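Local coordinates for protein sugar phosphate isomerase/epimerase (Parabacteroides distasonis, PDB 3OBE) that probably acts as a sugar isomerase or epimerase built on a xylose isomerase-like TIM barrel, though its substrate is not established, at residues L243-D247 with F259-F263; Y168-S172 with F215-W221. All coordinates share one frame; numbering follows the deposited sequence.

Interaction 1. Residues L243-D247 with F259-F263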
loop_
_atom_site.group_PDB
_atom_site.type_symbol
_atom_site.label_atom_id
_atom_site.label_comp_id
_atom_site.label_asym_id
_atom_site.label_seq_id
_atom_site.Cartn_x
_atom_site.Cartn_y
_atom_site.Cartn_z
ATOM N N LEU A 243 2.578 -5.291 -3.306
ATOM C CA LEU A 243 1.474 -4.987 -4.180
ATOM C C LEU A 243 0.278 -4.548 -3.359
ATOM O O LEU A 243 0.086 -5.011 -2.212
ATOM C CB LEU A 243 1.021 -6.199 -4.986
ATOM C CG LEU A 243 2.084 -6.935 -5.831
ATOM C CD1 LEU A 243 1.525 -8.213 -6.531
ATOM C CD2 LEU A 243 2.747 -5.962 -6.823
ATOM N N HIS A 244 -0.564 -3.739 -3.997
ATOM C CA HIS A 244 -1.977 -3.709 -3.654
ATOM C C HIS A 244 -2.720 -4.607 -4.623
ATOM O O HIS A 244 -2.530 -4.501 -5.855
ATOM C CB HIS A 244 -2.559 -2.315 -3.698
ATOM C CG HIS A 244 -2.668 -1.700 -2.346
ATOM N ND1 HIS A 244 -3.677 -0.835 -1.987
ATOM C CD2 HIS A 244 -1.860 -1.807 -1.264
ATOM C CE1 HIS A 244 -3.505 -0.445 -0.737
ATOM N NE2 HIS A 244 -2.395 -0.998 -0.274
ATOM N N ILE A 245 -3.525 -5.505 -4.059
ATOM C CA ILE A 245 -4.365 -6.411 -4.818
ATOM C C ILE A 245 -5.782 -5.866 -4.735
ATOM O O ILE A 245 -6.400 -5.821 -3.648
ATOM C CB ILE A 245 -4.256 -7.879 -4.301
ATOM C CG1 ILE A 245 -2.832 -8.419 -4.552
ATOM C CG2 ILE A 245 -5.352 -8.791 -4.907
ATOM C CD1 ILE A 245 -2.478 -8.576 -6.086
ATOM N N LYS A 246 -6.249 -5.393 -5.889
ATOM C CA LYS A 246 -7.501 -4.697 -6.042
ATOM C C LYS A 246 -8.131 -5.120 -7.366
ATOM O O LYS A 246 -7.428 -5.492 -8.315
ATOM C CB LYS A 246 -7.303 -3.171 -5.990
ATOM C CG LYS A 246 -8.676 -2.429 -6.056
ATOM C CD LYS A 246 -8.566 -0.976 -5.931
ATOM C CE LYS A 246 -9.931 -0.338 -5.987
ATOM N NZ LYS A 246 -10.798 -0.819 -7.121
ATOM N N ASP A 247 -9.452 -5.129 -7.402
ATOM C CA ASP A 247 -10.214 -5.492 -8.595
ATOM C C ASP A 247 -11.396 -4.527 -8.640
ATOM O O ASP A 247 -11.404 -3.544 -7.906
ATOM C CB ASP A 247 -10.628 -6.959 -8.472
ATOM C CG ASP A 247 -10.907 -7.637 -9.797
ATOM O OD1 ASP A 247 -11.344 -6.948 -10.745
ATOM O OD2 ASP A 247 -10.751 -8.916 -9.861
ATOM N N PHE A 259 -4.766 -12.333 -12.282
ATOM C CA PHE A 259 -4.093 -12.591 -11.018
ATOM C C PHE A 259 -3.130 -13.767 -11.121
ATOM O O PHE A 259 -2.065 -13.708 -10.528
ATOM C CB PHE A 259 -5.099 -12.694 -9.868
ATOM C CG PHE A 259 -5.680 -11.357 -9.499
ATOM C CD1 PHE A 259 -4.833 -10.356 -9.037
ATOM C CD2 PHE A 259 -7.013 -11.073 -9.680
ATOM C CE1 PHE A 259 -5.293 -9.094 -8.735
ATOM C CE2 PHE A 259 -7.478 -9.778 -9.366
ATOM C CZ PHE A 259 -6.618 -8.840 -8.874
ATOM N N PRO A 260 -3.447 -14.803 -11.927
ATOM C CA PRO A 260 -2.437 -15.874 -12.037
ATOM C C PRO A 260 -1.106 -15.337 -12.539
ATOM O O PRO A 260 -0.068 -15.650 -11.991
ATOM C CB PRO A 260 -3.085 -16.848 -13.000
ATOM C CG PRO A 260 -4.528 -16.759 -12.677
ATOM C CD PRO A 260 -4.745 -15.259 -12.472
ATOM N N ASN A 261 -1.132 -14.450 -13.536
ATOM C CA ASN A 261 0.124 -13.867 -14.025
ATOM C C ASN A 261 0.767 -12.857 -13.113
ATOM O O ASN A 261 1.988 -12.793 -13.055
ATOM C CB ASN A 261 -0.053 -13.253 -15.396
ATOM C CG ASN A 261 -0.181 -14.287 -16.490
ATOM O OD1 ASN A 261 0.119 -15.498 -16.343
ATOM N ND2 ASN A 261 -0.634 -13.817 -17.642
ATOM N N ILE A 262 -0.046 -12.035 -12.442
ATOM C CA ILE A 262 0.451 -11.056 -11.479
ATOM C C ILE A 262 1.180 -11.744 -10.334
ATOM O O ILE A 262 2.322 -11.374 -10.003
ATOM C CB ILE A 262 -0.682 -10.150 -10.982
ATOM C CG1 ILE A 262 -1.113 -9.206 -12.113
ATOM C CG2 ILE A 262 -0.301 -9.387 -9.711
ATOM C CD1 ILE A 262 -2.446 -8.533 -11.891
ATOM N N PHE A 263 0.560 -12.782 -9.794
ATOM C CA PHE A 263 1.186 -13.536 -8.707
ATOM C C PHE A 263 2.408 -14.324 -9.158
ATOM O O PHE A 263 3.418 -14.294 -8.483
ATOM C CB PHE A 263 0.157 -14.425 -8.022
ATOM C CG PHE A 263 -0.622 -13.705 -6.975
ATOM C CD1 PHE A 263 -0.112 -13.478 -5.710
ATOM C CD2 PHE A 263 -1.879 -13.208 -7.275
ATOM C CE1 PHE A 263 -0.838 -12.761 -4.798
ATOM C CE2 PHE A 263 -2.574 -12.536 -6.373
ATOM C CZ PHE A 263 -2.073 -12.297 -5.134
#

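Interaction 2. Residues Y168-S172 with F215-W221. With PO4 (phosphate ion), chain C.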
loop_
_atom_site.group_PDB
_atom_site.type_symbol
_atom_site.label_atom_id
_atom_site.label_comp_id
_atom_site.label_asym_id
_atom_site.label_seq_id
_atom_site.Cartn_x
_atom_site.Cartn_y
_atom_site.Cartn_z
ATOM N N TYR A 168 6.009 3.963 -1.932
ATOM C CA TYR A 168 5.083 4.840 -2.648
ATOM C C TYR A 168 4.028 4.000 -3.367
ATOM O O TYR A 168 4.368 3.075 -4.110
ATOM C CB TYR A 168 5.808 5.732 -3.653
ATOM C CG TYR A 168 4.877 6.662 -4.350
ATOM C CD1 TYR A 168 4.379 7.753 -3.680
ATOM C CD2 TYR A 168 4.365 6.372 -5.631
ATOM C CE1 TYR A 168 3.491 8.580 -4.267
ATOM C CE2 TYR A 168 3.455 7.190 -6.213
ATOM C CZ TYR A 168 3.038 8.313 -5.534
ATOM O OH TYR A 168 2.147 9.206 -6.104
ATOM N N HIS A 169 2.761 4.327 -3.130
ATOM C CA HIS A 169 1.607 3.610 -3.686
ATOM C C HIS A 169 0.963 4.454 -4.754
ATOM O O HIS A 169 0.538 5.600 -4.490
ATOM C CB HIS A 169 0.610 3.298 -2.577
ATOM C CG HIS A 169 -0.672 2.721 -3.061
ATOM N ND1 HIS A 169 -1.883 3.214 -2.652
ATOM C CD2 HIS A 169 -0.940 1.670 -3.879
ATOM C CE1 HIS A 169 -2.856 2.519 -3.229
ATOM N NE2 HIS A 169 -2.317 1.575 -3.987
ATOM N N ASN A 170 0.934 3.921 -5.965
ATOM C CA ASN A 170 0.378 4.578 -7.107
ATOM C C ASN A 170 -1.147 4.390 -7.229
ATOM O O ASN A 170 -1.721 3.425 -6.716
ATOM C CB ASN A 170 0.960 4.048 -8.448
ATOM C CG ASN A 170 0.668 2.601 -8.658
ATOM O OD1 ASN A 170 1.290 1.746 -8.030
ATOM N ND2 ASN A 170 -0.283 2.296 -9.530
ATOM N N HIS A 171 -1.783 5.279 -8.002
ATOM C CA HIS A 171 -3.110 5.013 -8.570
ATOM C C HIS A 171 -2.912 5.054 -10.089
ATOM O O HIS A 171 -2.001 4.391 -10.556
ATOM C CB HIS A 171 -4.120 5.984 -8.015
ATOM C CG HIS A 171 -4.291 5.814 -6.530
ATOM N ND1 HIS A 171 -3.320 6.212 -5.630
ATOM C CD2 HIS A 171 -5.256 5.192 -5.807
ATOM C CE1 HIS A 171 -3.717 5.873 -4.405
ATOM N NE2 HIS A 171 -4.875 5.242 -4.487
ATOM N N SER A 172 -3.708 5.800 -10.847
ATOM C CA SER A 172 -3.586 5.756 -12.319
ATOM C C SER A 172 -2.822 6.937 -12.882
ATOM O O SER A 172 -2.267 6.829 -13.978
ATOM C CB SER A 172 -4.945 5.650 -12.996
ATOM O OG SER A 172 -5.633 4.494 -12.582
ATOM N N PHE A 215 8.293 0.586 -3.923
ATOM C CA PHE A 215 7.025 0.904 -4.517
ATOM C C PHE A 215 6.017 -0.179 -4.154
ATOM O O PHE A 215 6.335 -1.398 -4.191
ATOM C CB PHE A 215 7.142 1.142 -6.040
ATOM C CG PHE A 215 7.909 2.432 -6.369
ATOM C CD1 PHE A 215 9.297 2.444 -6.331
ATOM C CD2 PHE A 215 7.251 3.637 -6.570
ATOM C CE1 PHE A 215 9.984 3.606 -6.529
ATOM C CE2 PHE A 215 7.975 4.812 -6.799
ATOM C CZ PHE A 215 9.316 4.797 -6.758
ATOM N N GLU A 216 4.823 0.290 -3.824
ATOM C CA GLU A 216 3.652 -0.581 -3.590
ATOM C C GLU A 216 2.834 -0.480 -4.839
ATOM O O GLU A 216 2.073 0.479 -5.036
ATOM C CB GLU A 216 2.897 -0.127 -2.345
ATOM C CG GLU A 216 1.619 -0.934 -1.977
ATOM C CD GLU A 216 1.084 -0.530 -0.666
ATOM O OE1 GLU A 216 0.585 0.591 -0.589
ATOM O OE2 GLU A 216 1.051 -1.375 0.273
ATOM N N LEU A 217 3.003 -1.455 -5.710
ATOM C CA LEU A 217 2.395 -1.412 -7.030
ATOM C C LEU A 217 0.926 -1.734 -6.922
ATOM O O LEU A 217 0.561 -2.817 -6.503
ATOM C CB LEU A 217 3.047 -2.376 -7.992
ATOM C CG LEU A 217 2.456 -2.388 -9.395
ATOM C CD1 LEU A 217 2.458 -0.948 -10.019
ATOM C CD2 LEU A 217 3.116 -3.416 -10.238
ATOM N N ASP A 218 0.118 -0.757 -7.296
ATOM C CA ASP A 218 -1.346 -0.992 -7.416
ATOM C C ASP A 218 -1.653 -1.582 -8.777
ATOM O O ASP A 218 -1.627 -0.892 -9.785
ATOM C CB ASP A 218 -2.206 0.219 -7.161
ATOM C CG ASP A 218 -3.607 -0.215 -6.770
ATOM O OD1 ASP A 218 -4.252 -0.834 -7.669
ATOM O OD2 ASP A 218 -4.014 -0.017 -5.589
ATOM N N VAL A 219 -1.856 -2.904 -8.806
ATOM C CA VAL A 219 -2.004 -3.576 -10.079
ATOM C C VAL A 219 -3.290 -3.133 -10.775
ATOM O O VAL A 219 -3.348 -3.040 -12.014
ATOM C CB VAL A 219 -1.892 -5.101 -9.940
ATOM C CG1 VAL A 219 -0.493 -5.451 -9.479
ATOM C CG2 VAL A 219 -2.994 -5.679 -9.003
ATOM N N TYR A 220 -4.334 -2.854 -9.999
ATOM C CA TYR A 220 -5.623 -2.439 -10.579
ATOM C C TYR A 220 -5.532 -1.045 -11.165
ATOM O O TYR A 220 -5.948 -0.829 -12.282
ATOM C CB TYR A 220 -6.713 -2.443 -9.529
ATOM C CG TYR A 220 -8.040 -1.953 -10.000
ATOM C CD1 TYR A 220 -8.925 -2.794 -10.732
ATOM C CD2 TYR A 220 -8.470 -0.656 -9.711
ATOM C CE1 TYR A 220 -10.204 -2.316 -11.112
ATOM C CE2 TYR A 220 -9.713 -0.214 -10.111
ATOM C CZ TYR A 220 -10.564 -1.037 -10.794
ATOM O OH TYR A 220 -11.790 -0.588 -11.181
ATOM N N TRP A 221 -4.998 -0.092 -10.409
ATOM C CA TRP A 221 -4.978 1.277 -10.929
ATOM C C TRP A 221 -3.959 1.381 -12.083
ATOM O O TRP A 221 -4.115 2.240 -12.958
ATOM C CB TRP A 221 -4.673 2.284 -9.817
ATOM C CG TRP A 221 -5.798 2.407 -8.803
ATOM C CD1 TRP A 221 -5.713 2.142 -7.460
ATOM C CD2 TRP A 221 -7.163 2.805 -9.032
ATOM N NE1 TRP A 221 -6.908 2.376 -6.849
ATOM C CE2 TRP A 221 -7.824 2.779 -7.780
ATOM C CE3 TRP A 221 -7.885 3.208 -10.161
ATOM C CZ2 TRP A 221 -9.177 3.095 -7.644
ATOM C CZ3 TRP A 221 -9.219 3.519 -10.009
ATOM C CH2 TRP A 221 -9.854 3.455 -8.763
HETATM P P PO4 C . -5.965 4.098 -1.171
HETATM O O1 PO4 C . -7.324 3.984 -0.468
HETATM O O2 PO4 C . -6.222 3.918 -2.633
HETATM O O3 PO4 C . -5.168 2.884 -0.605
HETATM O O4 PO4 C . -5.228 5.341 -0.805
#

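Interaction 1. Residues L243-D247 with F259-F263
Ile245 pushes its two branches in among the side chains of helix 259-263, and this apolar packing carries most of the contact. With CG1 beside the backbone N (chi1 -66°) and CG2 anti to it, the two branches part: CG2 reaches CE1 of Phe259 at 3.8 Å, coming in obliquely to that ring, while CD1 touches both CE1 of Phe259 and CZ of Phe263, the latter 3.9 Å from it. Tyr274 meets the Phe263 ring edge-to-face from the next strand. Two residues earlier on the strand, Leu243 sends CD1 to CG2 of Ile262, 3.9 Å away, and the same Ile262 methyl is a looser neighbour of Ile245 CD1.

Strand 240-245, helix 259-269 and strand 273-276 form a beta-alpha-beta unit of the TIM barrel, and this is where the helix, running nearly antiparallel to the strand (163°), lies against the barrel's outer side. Val219 of helix 219-224 fills in beside Ile245, Phe259 and Ile262.

The polar part gathers at the rim of the Phe259 ring. CZ comes within 3.5 Å of the Lys246 carbonyl O, and CE2 within 3.4 Å of Asp247 OD2, both oxygens near the ring plane. The carboxylate is turned 61° from the ring and takes its hydrogen bonds elsewhere, OD1 with Ser254 and OD2 with Gly252 N. A serine in place of Phe259 would probably open a gap beside Ile245 CG2 and strip the Lys246 carbonyl, buried without a hydrogen-bonding partner, of the ring edge facing it. The Lys246 side chain leaves the backbone away from the helix; its NZ donates to Asp247 O at 2.9 Å and forms a salt bridge with Glu279.

Interaction 2. Residues Y168-S172 with F215-W221
His169 and Asp218 meet through a nearly straight hydrogen bond, NE2 to OD2, 2.8 Å with 167° at the hydrogen. The acceptor lies in the imidazole plane and uses its anti lone pair. The other carboxylate oxygen, OD1, receives Trp221 N from above the carboxylate plane, so Asp218 N-caps the following helix while fixing the histidine's rotation.

The Asn170 side chain holds the backbone of Asp218. Its CG sits between the backbone N and carbonyl carbon (chi1 62°), which lets OD1 accept from Asp218 N at 2.9 Å; ND2 donates to His171 O at 2.9 Å and, weakly, to Asp218 O. Farther along, Ser172 OG donates to Trp221 O at 2.7 Å.

Among the rings, His171 puts CD2 over a face of the Trp221 indole, 3.4 Å from NE1, with the planes 43° apart. Its NE2 binds phosphate O2 at 2.6 Å; the ion, probably from the crystallisation liquor, sits near the C-terminal ends of these strands, consistent with the mouth of the barrel.

Strands 165-169 and 213-218 are parallel neighbours, joined by Glu216 N to Tyr168 O at 2.8 Å. Tyr168 and Phe215 pack outward against Phe204 of helix 200-207, whereas His169 and Glu216 turn into the barrel, where Glu216 OE1 bonds His96 and strands 130-133 and 240-245 border them.

Both contacts are largely buried, but interaction 1 lies on the outer side of the barrel wall, while interaction 2 runs along the wall and reaches both its faces. Interaction 1 joins strand to covering helix and is nearly all apolar; interaction 2 joins two adjacent strands, the loop after one and the first turn of the helix after the other, and is built from directed polar bonds, growing partly exposed at His171, Ser172 and Trp221. Strands 240-245 and 213-218 are sheet neighbours, tied by a probable hydrogen bond from His244 N to Leu217 O at 2.9 Å. His244 faces inward to Glu216 and Asp218 while its neighbours Leu243 and Ile245 face the helix. Beyond the strand, Lys246 makes a cation-pi contact with Tyr220.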